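Local coordinates for protein beta-fructofuranosidase (Arabidopsis thaliana, PDB 2OXB) that hydrolyses sucrose and 1-kestose, and less readily neokestose and levan, as a cell-wall invertase that releases terminal beta-fructofuranoside units, at residues Q342-R347 / L526-M531; L372-D377 / S520-N525; V402-G407 / R428-R433. The protein carries 1 engineered substitution. All coordinates share one frame; numbering follows the deposited sequence.

Interaction 1 of 3, residues Q342-R347 / L526-M531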
# COMPACT_ATOMS: atom_id res chain seq x y z
N GLN A 342 -15.28 19.50 15.15
CA GLN A 342 -16.41 19.94 14.36
C GLN A 342 -17.00 18.80 13.53
O GLN A 342 -16.95 17.64 13.93
CB GLN A 342 -16.02 21.11 13.46
CG GLN A 342 -16.74 22.38 13.85
CD GLN A 342 -18.25 22.20 13.86
OE1 GLN A 342 -18.90 22.28 12.82
NE2 GLN A 342 -18.81 21.93 15.03
N VAL A 343 -17.56 19.14 12.37
CA VAL A 343 -18.17 18.15 11.49
C VAL A 343 -18.96 18.80 10.36
O VAL A 343 -20.02 19.39 10.59
CB VAL A 343 -19.14 17.24 12.25
CG1 VAL A 343 -20.11 18.09 13.08
CG2 VAL A 343 -19.91 16.36 11.27
N LYS A 344 -18.44 18.67 9.14
CA LYS A 344 -19.10 19.23 7.98
C LYS A 344 -20.03 18.16 7.43
O LYS A 344 -19.61 17.05 7.14
CB LYS A 344 -18.05 19.63 6.93
CG LYS A 344 -18.51 20.69 5.95
CD LYS A 344 -19.65 20.20 5.07
CE LYS A 344 -20.21 21.33 4.22
NZ LYS A 344 -20.77 22.39 5.08
N ASN A 345 -21.31 18.50 7.33
CA ASN A 345 -22.30 17.56 6.83
C ASN A 345 -23.09 18.10 5.66
O ASN A 345 -23.20 19.31 5.47
CB ASN A 345 -23.28 17.18 7.92
CG ASN A 345 -24.40 16.31 7.41
OD1 ASN A 345 -24.29 15.08 7.38
ND2 ASN A 345 -25.48 16.94 6.98
N LEU A 346 -23.66 17.17 4.90
CA LEU A 346 -24.46 17.49 3.74
C LEU A 346 -25.26 16.24 3.43
O LEU A 346 -24.70 15.20 3.08
CB LEU A 346 -23.57 17.87 2.56
CG LEU A 346 -22.81 19.19 2.67
CD1 LEU A 346 -21.59 19.15 1.80
CD2 LEU A 346 -23.72 20.34 2.29
N ARG A 347 -26.57 16.33 3.57
CA ARG A 347 -27.40 15.18 3.28
C ARG A 347 -28.52 15.49 2.32
O ARG A 347 -28.99 16.62 2.23
CB ARG A 347 -27.96 14.61 4.57
CG ARG A 347 -28.60 15.61 5.49
CD ARG A 347 -29.20 14.86 6.64
NE ARG A 347 -28.20 14.00 7.26
CZ ARG A 347 -28.47 13.04 8.14
NH1 ARG A 347 -29.73 12.81 8.51
NH2 ARG A 347 -27.48 12.33 8.66
N LEU A 526 -22.85 12.94 3.15
CA LEU A 526 -21.45 13.31 2.90
C LEU A 526 -20.87 14.02 4.12
O LEU A 526 -21.39 15.04 4.56
CB LEU A 526 -21.32 14.20 1.64
CG LEU A 526 -20.06 15.05 1.39
CD1 LEU A 526 -18.81 14.22 1.52
CD2 LEU A 526 -20.14 15.68 0.01
N ASN A 527 -19.80 13.46 4.67
CA ASN A 527 -19.15 14.04 5.83
C ASN A 527 -17.68 14.34 5.57
O ASN A 527 -16.89 13.46 5.19
CB ASN A 527 -19.29 13.12 7.06
CG ASN A 527 -20.73 13.02 7.56
OD1 ASN A 527 -20.97 12.56 8.68
ND2 ASN A 527 -21.68 13.43 6.74
N ALA A 528 -17.32 15.60 5.76
CA ALA A 528 -15.96 16.07 5.59
C ALA A 528 -15.48 16.48 6.98
O ALA A 528 -16.11 17.30 7.65
CB ALA A 528 -15.95 17.26 4.65
N TRP A 529 -14.37 15.90 7.42
CA TRP A 529 -13.84 16.24 8.72
C TRP A 529 -12.46 16.86 8.56
O TRP A 529 -11.60 16.28 7.92
CB TRP A 529 -13.73 15.00 9.60
CG TRP A 529 -15.01 14.31 9.84
CD1 TRP A 529 -16.06 14.76 10.58
CD2 TRP A 529 -15.40 13.03 9.33
NE1 TRP A 529 -17.08 13.84 10.57
CE2 TRP A 529 -16.70 12.77 9.81
CE3 TRP A 529 -14.77 12.08 8.52
CZ2 TRP A 529 -17.39 11.59 9.50
CZ3 TRP A 529 -15.45 10.91 8.21
CH2 TRP A 529 -16.75 10.68 8.70
N SER A 530 -12.27 18.04 9.13
CA SER A 530 -10.97 18.69 9.08
C SER A 530 -10.05 17.76 9.87
O SER A 530 -10.51 17.06 10.78
CB SER A 530 -11.01 20.08 9.72
OG SER A 530 -11.59 21.04 8.85
N MET A 531 -8.77 17.74 9.53
CA MET A 531 -7.81 16.86 10.21
C MET A 531 -6.60 17.58 10.82
O MET A 531 -5.78 18.16 10.11
CB MET A 531 -7.29 15.80 9.23
CG MET A 531 -8.32 14.79 8.75
SD MET A 531 -8.59 13.43 9.91
CE MET A 531 -7.09 12.49 9.71

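Interaction 2 of 3, residues L372-D377 / S520-N525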
# COMPACT_ATOMS: atom_id res chain seq x y z
N LEU A 372 -21.67 9.03 0.06
CA LEU A 372 -22.49 7.85 -0.19
C LEU A 372 -23.43 8.24 -1.32
O LEU A 372 -24.48 8.84 -1.09
CB LEU A 372 -23.27 7.47 1.07
CG LEU A 372 -22.93 6.12 1.74
CD1 LEU A 372 -21.49 6.10 2.23
CD2 LEU A 372 -23.89 5.87 2.90
N PHE A 373 -23.03 7.94 -2.55
CA PHE A 373 -23.82 8.28 -3.72
C PHE A 373 -24.96 7.29 -3.96
O PHE A 373 -24.81 6.09 -3.73
CB PHE A 373 -22.94 8.33 -4.97
CG PHE A 373 -21.91 9.42 -4.96
CD1 PHE A 373 -22.28 10.75 -5.13
CD2 PHE A 373 -20.55 9.11 -4.83
CE1 PHE A 373 -21.31 11.75 -5.18
CE2 PHE A 373 -19.58 10.10 -4.88
CZ PHE A 373 -19.95 11.42 -5.05
N LYS A 374 -26.09 7.81 -4.41
CA LYS A 374 -27.28 7.01 -4.69
C LYS A 374 -27.63 7.18 -6.16
O LYS A 374 -27.78 8.30 -6.64
CB LYS A 374 -28.45 7.47 -3.81
CG LYS A 374 -29.83 7.03 -4.28
CD LYS A 374 -30.93 7.61 -3.38
CE LYS A 374 -32.34 7.47 -4.00
NZ LYS A 374 -32.50 8.26 -5.27
N VAL A 375 -27.74 6.07 -6.87
CA VAL A 375 -28.05 6.10 -8.28
C VAL A 375 -29.44 5.52 -8.56
O VAL A 375 -29.69 4.35 -8.28
CB VAL A 375 -27.01 5.30 -9.11
CG1 VAL A 375 -27.45 5.19 -10.56
CG2 VAL A 375 -25.66 5.95 -9.01
N ARG A 376 -30.33 6.34 -9.10
CA ARG A 376 -31.67 5.86 -9.42
C ARG A 376 -31.70 5.42 -10.87
O ARG A 376 -30.97 5.95 -11.72
CB ARG A 376 -32.73 6.93 -9.15
CG ARG A 376 -32.58 8.22 -9.93
CD ARG A 376 -33.88 9.01 -9.83
NE ARG A 376 -33.79 10.30 -10.50
CZ ARG A 376 -32.90 11.24 -10.18
NH1 ARG A 376 -32.03 11.02 -9.21
NH2 ARG A 376 -32.89 12.39 -10.85
N ASP A 377 -32.54 4.43 -11.16
CA ASP A 377 -32.64 3.91 -12.51
C ASP A 377 -31.25 3.60 -13.05
O ASP A 377 -30.61 4.44 -13.69
CB ASP A 377 -33.34 4.91 -13.43
CG ASP A 377 -34.12 4.24 -14.55
OD1 ASP A 377 -34.48 4.94 -15.52
OD2 ASP A 377 -34.39 3.02 -14.47
N SER A 520 -28.62 12.71 -13.55
CA SER A 520 -28.30 13.33 -12.27
C SER A 520 -28.34 12.29 -11.13
O SER A 520 -29.29 11.51 -11.03
CB SER A 520 -29.30 14.45 -11.97
OG SER A 520 -29.28 15.46 -12.97
N VAL A 521 -27.33 12.29 -10.28
CA VAL A 521 -27.30 11.36 -9.15
C VAL A 521 -27.55 12.11 -7.85
O VAL A 521 -27.47 13.33 -7.83
CB VAL A 521 -25.94 10.64 -9.05
CG1 VAL A 521 -25.80 9.64 -10.19
CG2 VAL A 521 -24.81 11.65 -9.09
N ASP A 522 -27.85 11.38 -6.77
CA ASP A 522 -28.13 12.00 -5.47
C ASP A 522 -27.08 11.74 -4.39
O ASP A 522 -26.43 10.68 -4.36
CB ASP A 522 -29.51 11.57 -4.95
CG ASP A 522 -30.66 12.35 -5.59
OD1 ASP A 522 -30.62 13.60 -5.58
OD2 ASP A 522 -31.61 11.72 -6.08
N VAL A 523 -26.91 12.71 -3.50
CA VAL A 523 -25.96 12.59 -2.39
C VAL A 523 -26.79 12.19 -1.17
O VAL A 523 -27.46 13.01 -0.56
CB VAL A 523 -25.24 13.95 -2.12
CG1 VAL A 523 -24.13 13.75 -1.09
CG2 VAL A 523 -24.66 14.49 -3.42
N LEU A 524 -26.75 10.91 -0.83
CA LEU A 524 -27.50 10.41 0.30
C LEU A 524 -26.95 10.98 1.59
O LEU A 524 -27.67 11.17 2.57
CB LEU A 524 -27.41 8.89 0.34
CG LEU A 524 -28.35 8.19 1.31
CD1 LEU A 524 -29.77 8.22 0.75
CD2 LEU A 524 -27.88 6.77 1.51
N ASN A 525 -25.65 11.26 1.58
CA ASN A 525 -24.96 11.79 2.74
C ASN A 525 -23.51 12.10 2.35
O ASN A 525 -23.00 11.59 1.35
CB ASN A 525 -24.99 10.75 3.86
CG ASN A 525 -24.53 11.30 5.17
OD1 ASN A 525 -24.39 10.57 6.15
ND2 ASN A 525 -24.29 12.61 5.22

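Interaction 3 of 3, residues V402-G407 / R428-R433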
# COMPACT_ATOMS: atom_id res chain seq x y z
N VAL A 402 -15.74 14.17 -20.27
CA VAL A 402 -16.44 13.29 -21.21
C VAL A 402 -17.59 12.64 -20.47
O VAL A 402 -17.38 11.83 -19.57
CB VAL A 402 -15.51 12.18 -21.77
CG1 VAL A 402 -16.32 11.25 -22.68
CG2 VAL A 402 -14.36 12.80 -22.55
N LYS A 403 -18.81 13.01 -20.87
CA LYS A 403 -20.05 12.52 -20.27
C LYS A 403 -20.37 11.04 -20.44
O LYS A 403 -19.89 10.39 -21.37
CB LYS A 403 -21.25 13.33 -20.79
CG LYS A 403 -21.33 14.79 -20.35
CD LYS A 403 -22.69 15.41 -20.70
CE LYS A 403 -22.75 16.88 -20.32
NZ LYS A 403 -24.06 17.49 -20.71
N SER A 404 -21.20 10.53 -19.54
CA SER A 404 -21.66 9.15 -19.53
C SER A 404 -23.08 9.15 -18.97
O SER A 404 -23.52 10.13 -18.35
CB SER A 404 -20.79 8.26 -18.63
OG SER A 404 -19.43 8.29 -19.02
N GLY A 405 -23.81 8.06 -19.18
CA GLY A 405 -25.15 7.96 -18.65
C GLY A 405 -25.04 8.09 -17.14
O GLY A 405 -25.59 9.01 -16.55
N LEU A 406 -24.32 7.17 -16.52
CA LEU A 406 -24.14 7.21 -15.09
C LEU A 406 -22.67 7.53 -14.80
O LEU A 406 -21.84 6.65 -14.56
CB LEU A 406 -24.55 5.87 -14.44
CG LEU A 406 -26.02 5.40 -14.57
CD1 LEU A 406 -26.31 4.24 -13.61
CD2 LEU A 406 -26.96 6.57 -14.27
N GLY A 407 -22.35 8.82 -14.86
CA GLY A 407 -20.99 9.24 -14.62
C GLY A 407 -20.60 10.31 -15.61
O GLY A 407 -21.28 10.48 -16.63
N ARG A 428 -18.13 5.81 -12.52
CA ARG A 428 -18.80 5.69 -13.82
C ARG A 428 -19.43 4.29 -13.84
O ARG A 428 -18.74 3.30 -13.68
CB ARG A 428 -17.81 5.79 -14.96
CG ARG A 428 -17.41 7.19 -15.32
CD ARG A 428 -16.05 7.12 -15.94
NE ARG A 428 -15.65 8.36 -16.58
CZ ARG A 428 -15.90 8.64 -17.84
NH1 ARG A 428 -16.55 7.78 -18.60
NH2 ARG A 428 -15.48 9.79 -18.35
N ILE A 429 -20.75 4.23 -14.02
CA ILE A 429 -21.45 2.94 -14.04
C ILE A 429 -21.89 2.55 -15.45
O ILE A 429 -22.48 3.34 -16.18
CB ILE A 429 -22.74 2.95 -13.15
CG1 ILE A 429 -22.43 3.39 -11.72
CG2 ILE A 429 -23.40 1.58 -13.18
CD1 ILE A 429 -21.48 2.50 -10.96
N PHE A 430 -21.61 1.31 -15.80
CA PHE A 430 -22.00 0.78 -17.09
C PHE A 430 -22.56 -0.61 -16.86
O PHE A 430 -22.45 -1.16 -15.75
CB PHE A 430 -20.80 0.72 -18.03
CG PHE A 430 -20.20 2.06 -18.33
CD1 PHE A 430 -20.96 3.05 -18.94
CD2 PHE A 430 -18.88 2.34 -18.00
CE1 PHE A 430 -20.42 4.30 -19.21
CE2 PHE A 430 -18.32 3.58 -18.27
CZ PHE A 430 -19.10 4.57 -18.88
N LYS A 431 -23.16 -1.18 -17.90
CA LYS A 431 -23.73 -2.52 -17.82
C LYS A 431 -22.72 -3.53 -18.35
O LYS A 431 -22.14 -3.32 -19.41
CB LYS A 431 -25.02 -2.60 -18.64
CG LYS A 431 -26.01 -1.46 -18.37
CD LYS A 431 -27.40 -1.76 -18.94
CE LYS A 431 -28.38 -0.62 -18.65
NZ LYS A 431 -29.77 -0.91 -19.12
N ALA A 432 -22.49 -4.60 -17.61
CA ALA A 432 -21.55 -5.62 -18.04
C ALA A 432 -22.00 -6.16 -19.40
O ALA A 432 -21.18 -6.31 -20.31
CB ALA A 432 -21.49 -6.75 -17.01
N ARG A 433 -23.29 -6.44 -19.52
CA ARG A 433 -23.89 -6.95 -20.75
C ARG A 433 -25.07 -6.06 -21.12
O ARG A 433 -24.87 -4.89 -21.43
CB ARG A 433 -24.35 -8.39 -20.55
CG ARG A 433 -23.22 -9.35 -20.25
CD ARG A 433 -22.32 -9.56 -21.46
NE ARG A 433 -21.47 -8.41 -21.81
CZ ARG A 433 -21.65 -7.63 -22.88
NH1 ARG A 433 -22.65 -7.85 -23.72
NH2 ARG A 433 -20.79 -6.65 -23.13

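Interaction 1 of 3, residues Q342-R347 / L526-M531
K344 and A528 form an antiparallel hydrogen-bonded pair where the edge strand 344-351 joins strand 521-530 in the six-stranded sheet of the C-terminal beta-sandwich domain; the short strand axes run at 168°. K344 N donates to A528 O at 3.1 Å, and A528 N returns a bond to K344 O at 3.0 Å. On the face that also carries L346 and L526, A528 CB lies 3.9 Å from K344 CB, while the end of the K344 chain leads away from strand 521-530. There L346 and L526 lie side by side and point the same way, L346 CD1 to L526 CD2 at 4.2 Å. On the face bearing N345 and N527 the two amides meet. N527 ND2 bonds L526 O at 2.7 Å, approaching from above that carbonyl plane but nearly within the plane of its own amide. It also gives N345 OD1 a weak bond at 3.2 Å, the two amide planes lying 73° apart. At the far end V343 CG2 comes obliquely to W529 NE1 at 3.9 Å; N527 CB rests over one face of that indole, toward its rim, and R339 adds a cation-pi contact. K344, L346 and A528 meet L357 and V359 of strand 355-359, so this is the edge-strand pairing of a two-sheet beta-sandwich, as expected of the GH32 C-terminal domain.

Interaction 2 of 3, residues L372-D377 / S520-N525
The F373 ring receives D522 O at its edge, near the ring plane, with CD1 4.2 Å from that oxygen, and F409 meets the same phenyl in an edge-to-face stack. The planes of the R376 guanidinium and the D522 carboxylate are 27° apart; R376 NH1 makes a salt bridge to D522 OD2 at 3.2 Å, approached obliquely, and S520 O also lies obliquely beside the group. From a CG set between backbone N and carbonyl carbon (chi1 60°), the extended R376 chain leads back, its end coming nearer to segment 520-525. K374 lies alongside D522 and adds a long salt bridge, K374 NZ to D522 OD2 at 3.7 Å, so a single carboxylate oxygen serves two cations and would probably be stabilised in its charged form. Between the strands K374 N donates to D522 O at 2.9 Å and D522 N to K374 O at 3.1 Å. At the corner, L524 N donates to L372 O at 3.1 Å, and just past it L372 N gives to N525 O at 3.2 Å. V375 CG2 packs on V521 CG1. Strand 367-374 lies between strands 521-530 and 473-480, where L473 and F373 share a backbone hydrogen bond; L351 of strand 344-351 touches F373 and V523, and strand 406-415 sends F409 against V375 and V521.

Interaction 3 of 3, residues V402-G407 / R428-R433
L406 and I429 carry the backbone bond of this hairpin contact between strands 406-415 and 423-431: I429 N donates to L406 O at 2.7 Å, almost straight (167°) and nearly along the C=O axis. The same carbonyl oxygen takes a CA-H...O contact from R428 CA at 3.3 Å. Apolar packing follows on one face, where L406 and I429 cross obliquely with CB to CB at 3.7 Å and L406 CD1 reaches I429 CG2 at 4.0 Å. Polar groups gather around R428, which, extended from CG to NE, carries its guanidinium close to V402 O and S404 OG. R428 NH2 lies 3.0 Å from V402 O and makes a weak bond to N399 O; R428 NH1 is 3.0 Å from S404 OG, at an angle too poor for a hydrogen bond. Aromatic contact is made by F430, with S404 OG at the ring edge, near its plane, 3.7 Å from F430 CZ. An alanine in place of R428 would probably leave the N399 and V402 carbonyls without the guanidinium beside them and open a gap next to S404. The chemistry is therefore that of a buried cation set among neutral oxygens; between these two segments one backbone bond and an aliphatic pair lie beside it.

All three contacts lie in the C-terminal beta-sandwich, away from the substrate-binding residues, among them the active-site D19, and from the engineered Q199. Interactions 1 and 2 share strand 521-530, which pairs with a different neighbour in each; their centres are about 18 Å apart, and N345 OD1 to N525 ND2, a probable hydrogen bond at 3.3 Å, ties them together. Interaction 3 belongs to the other sheet. Its centre is about 14 Å from that of interaction 2, and V375 packs against L406 to join the two across the sandwich. Interactions 1 and 3 do not touch, their nearest atoms being about 16 Å apart. Along the chain, interaction 3 is nested within interaction 2, and interaction 2 within interaction 1.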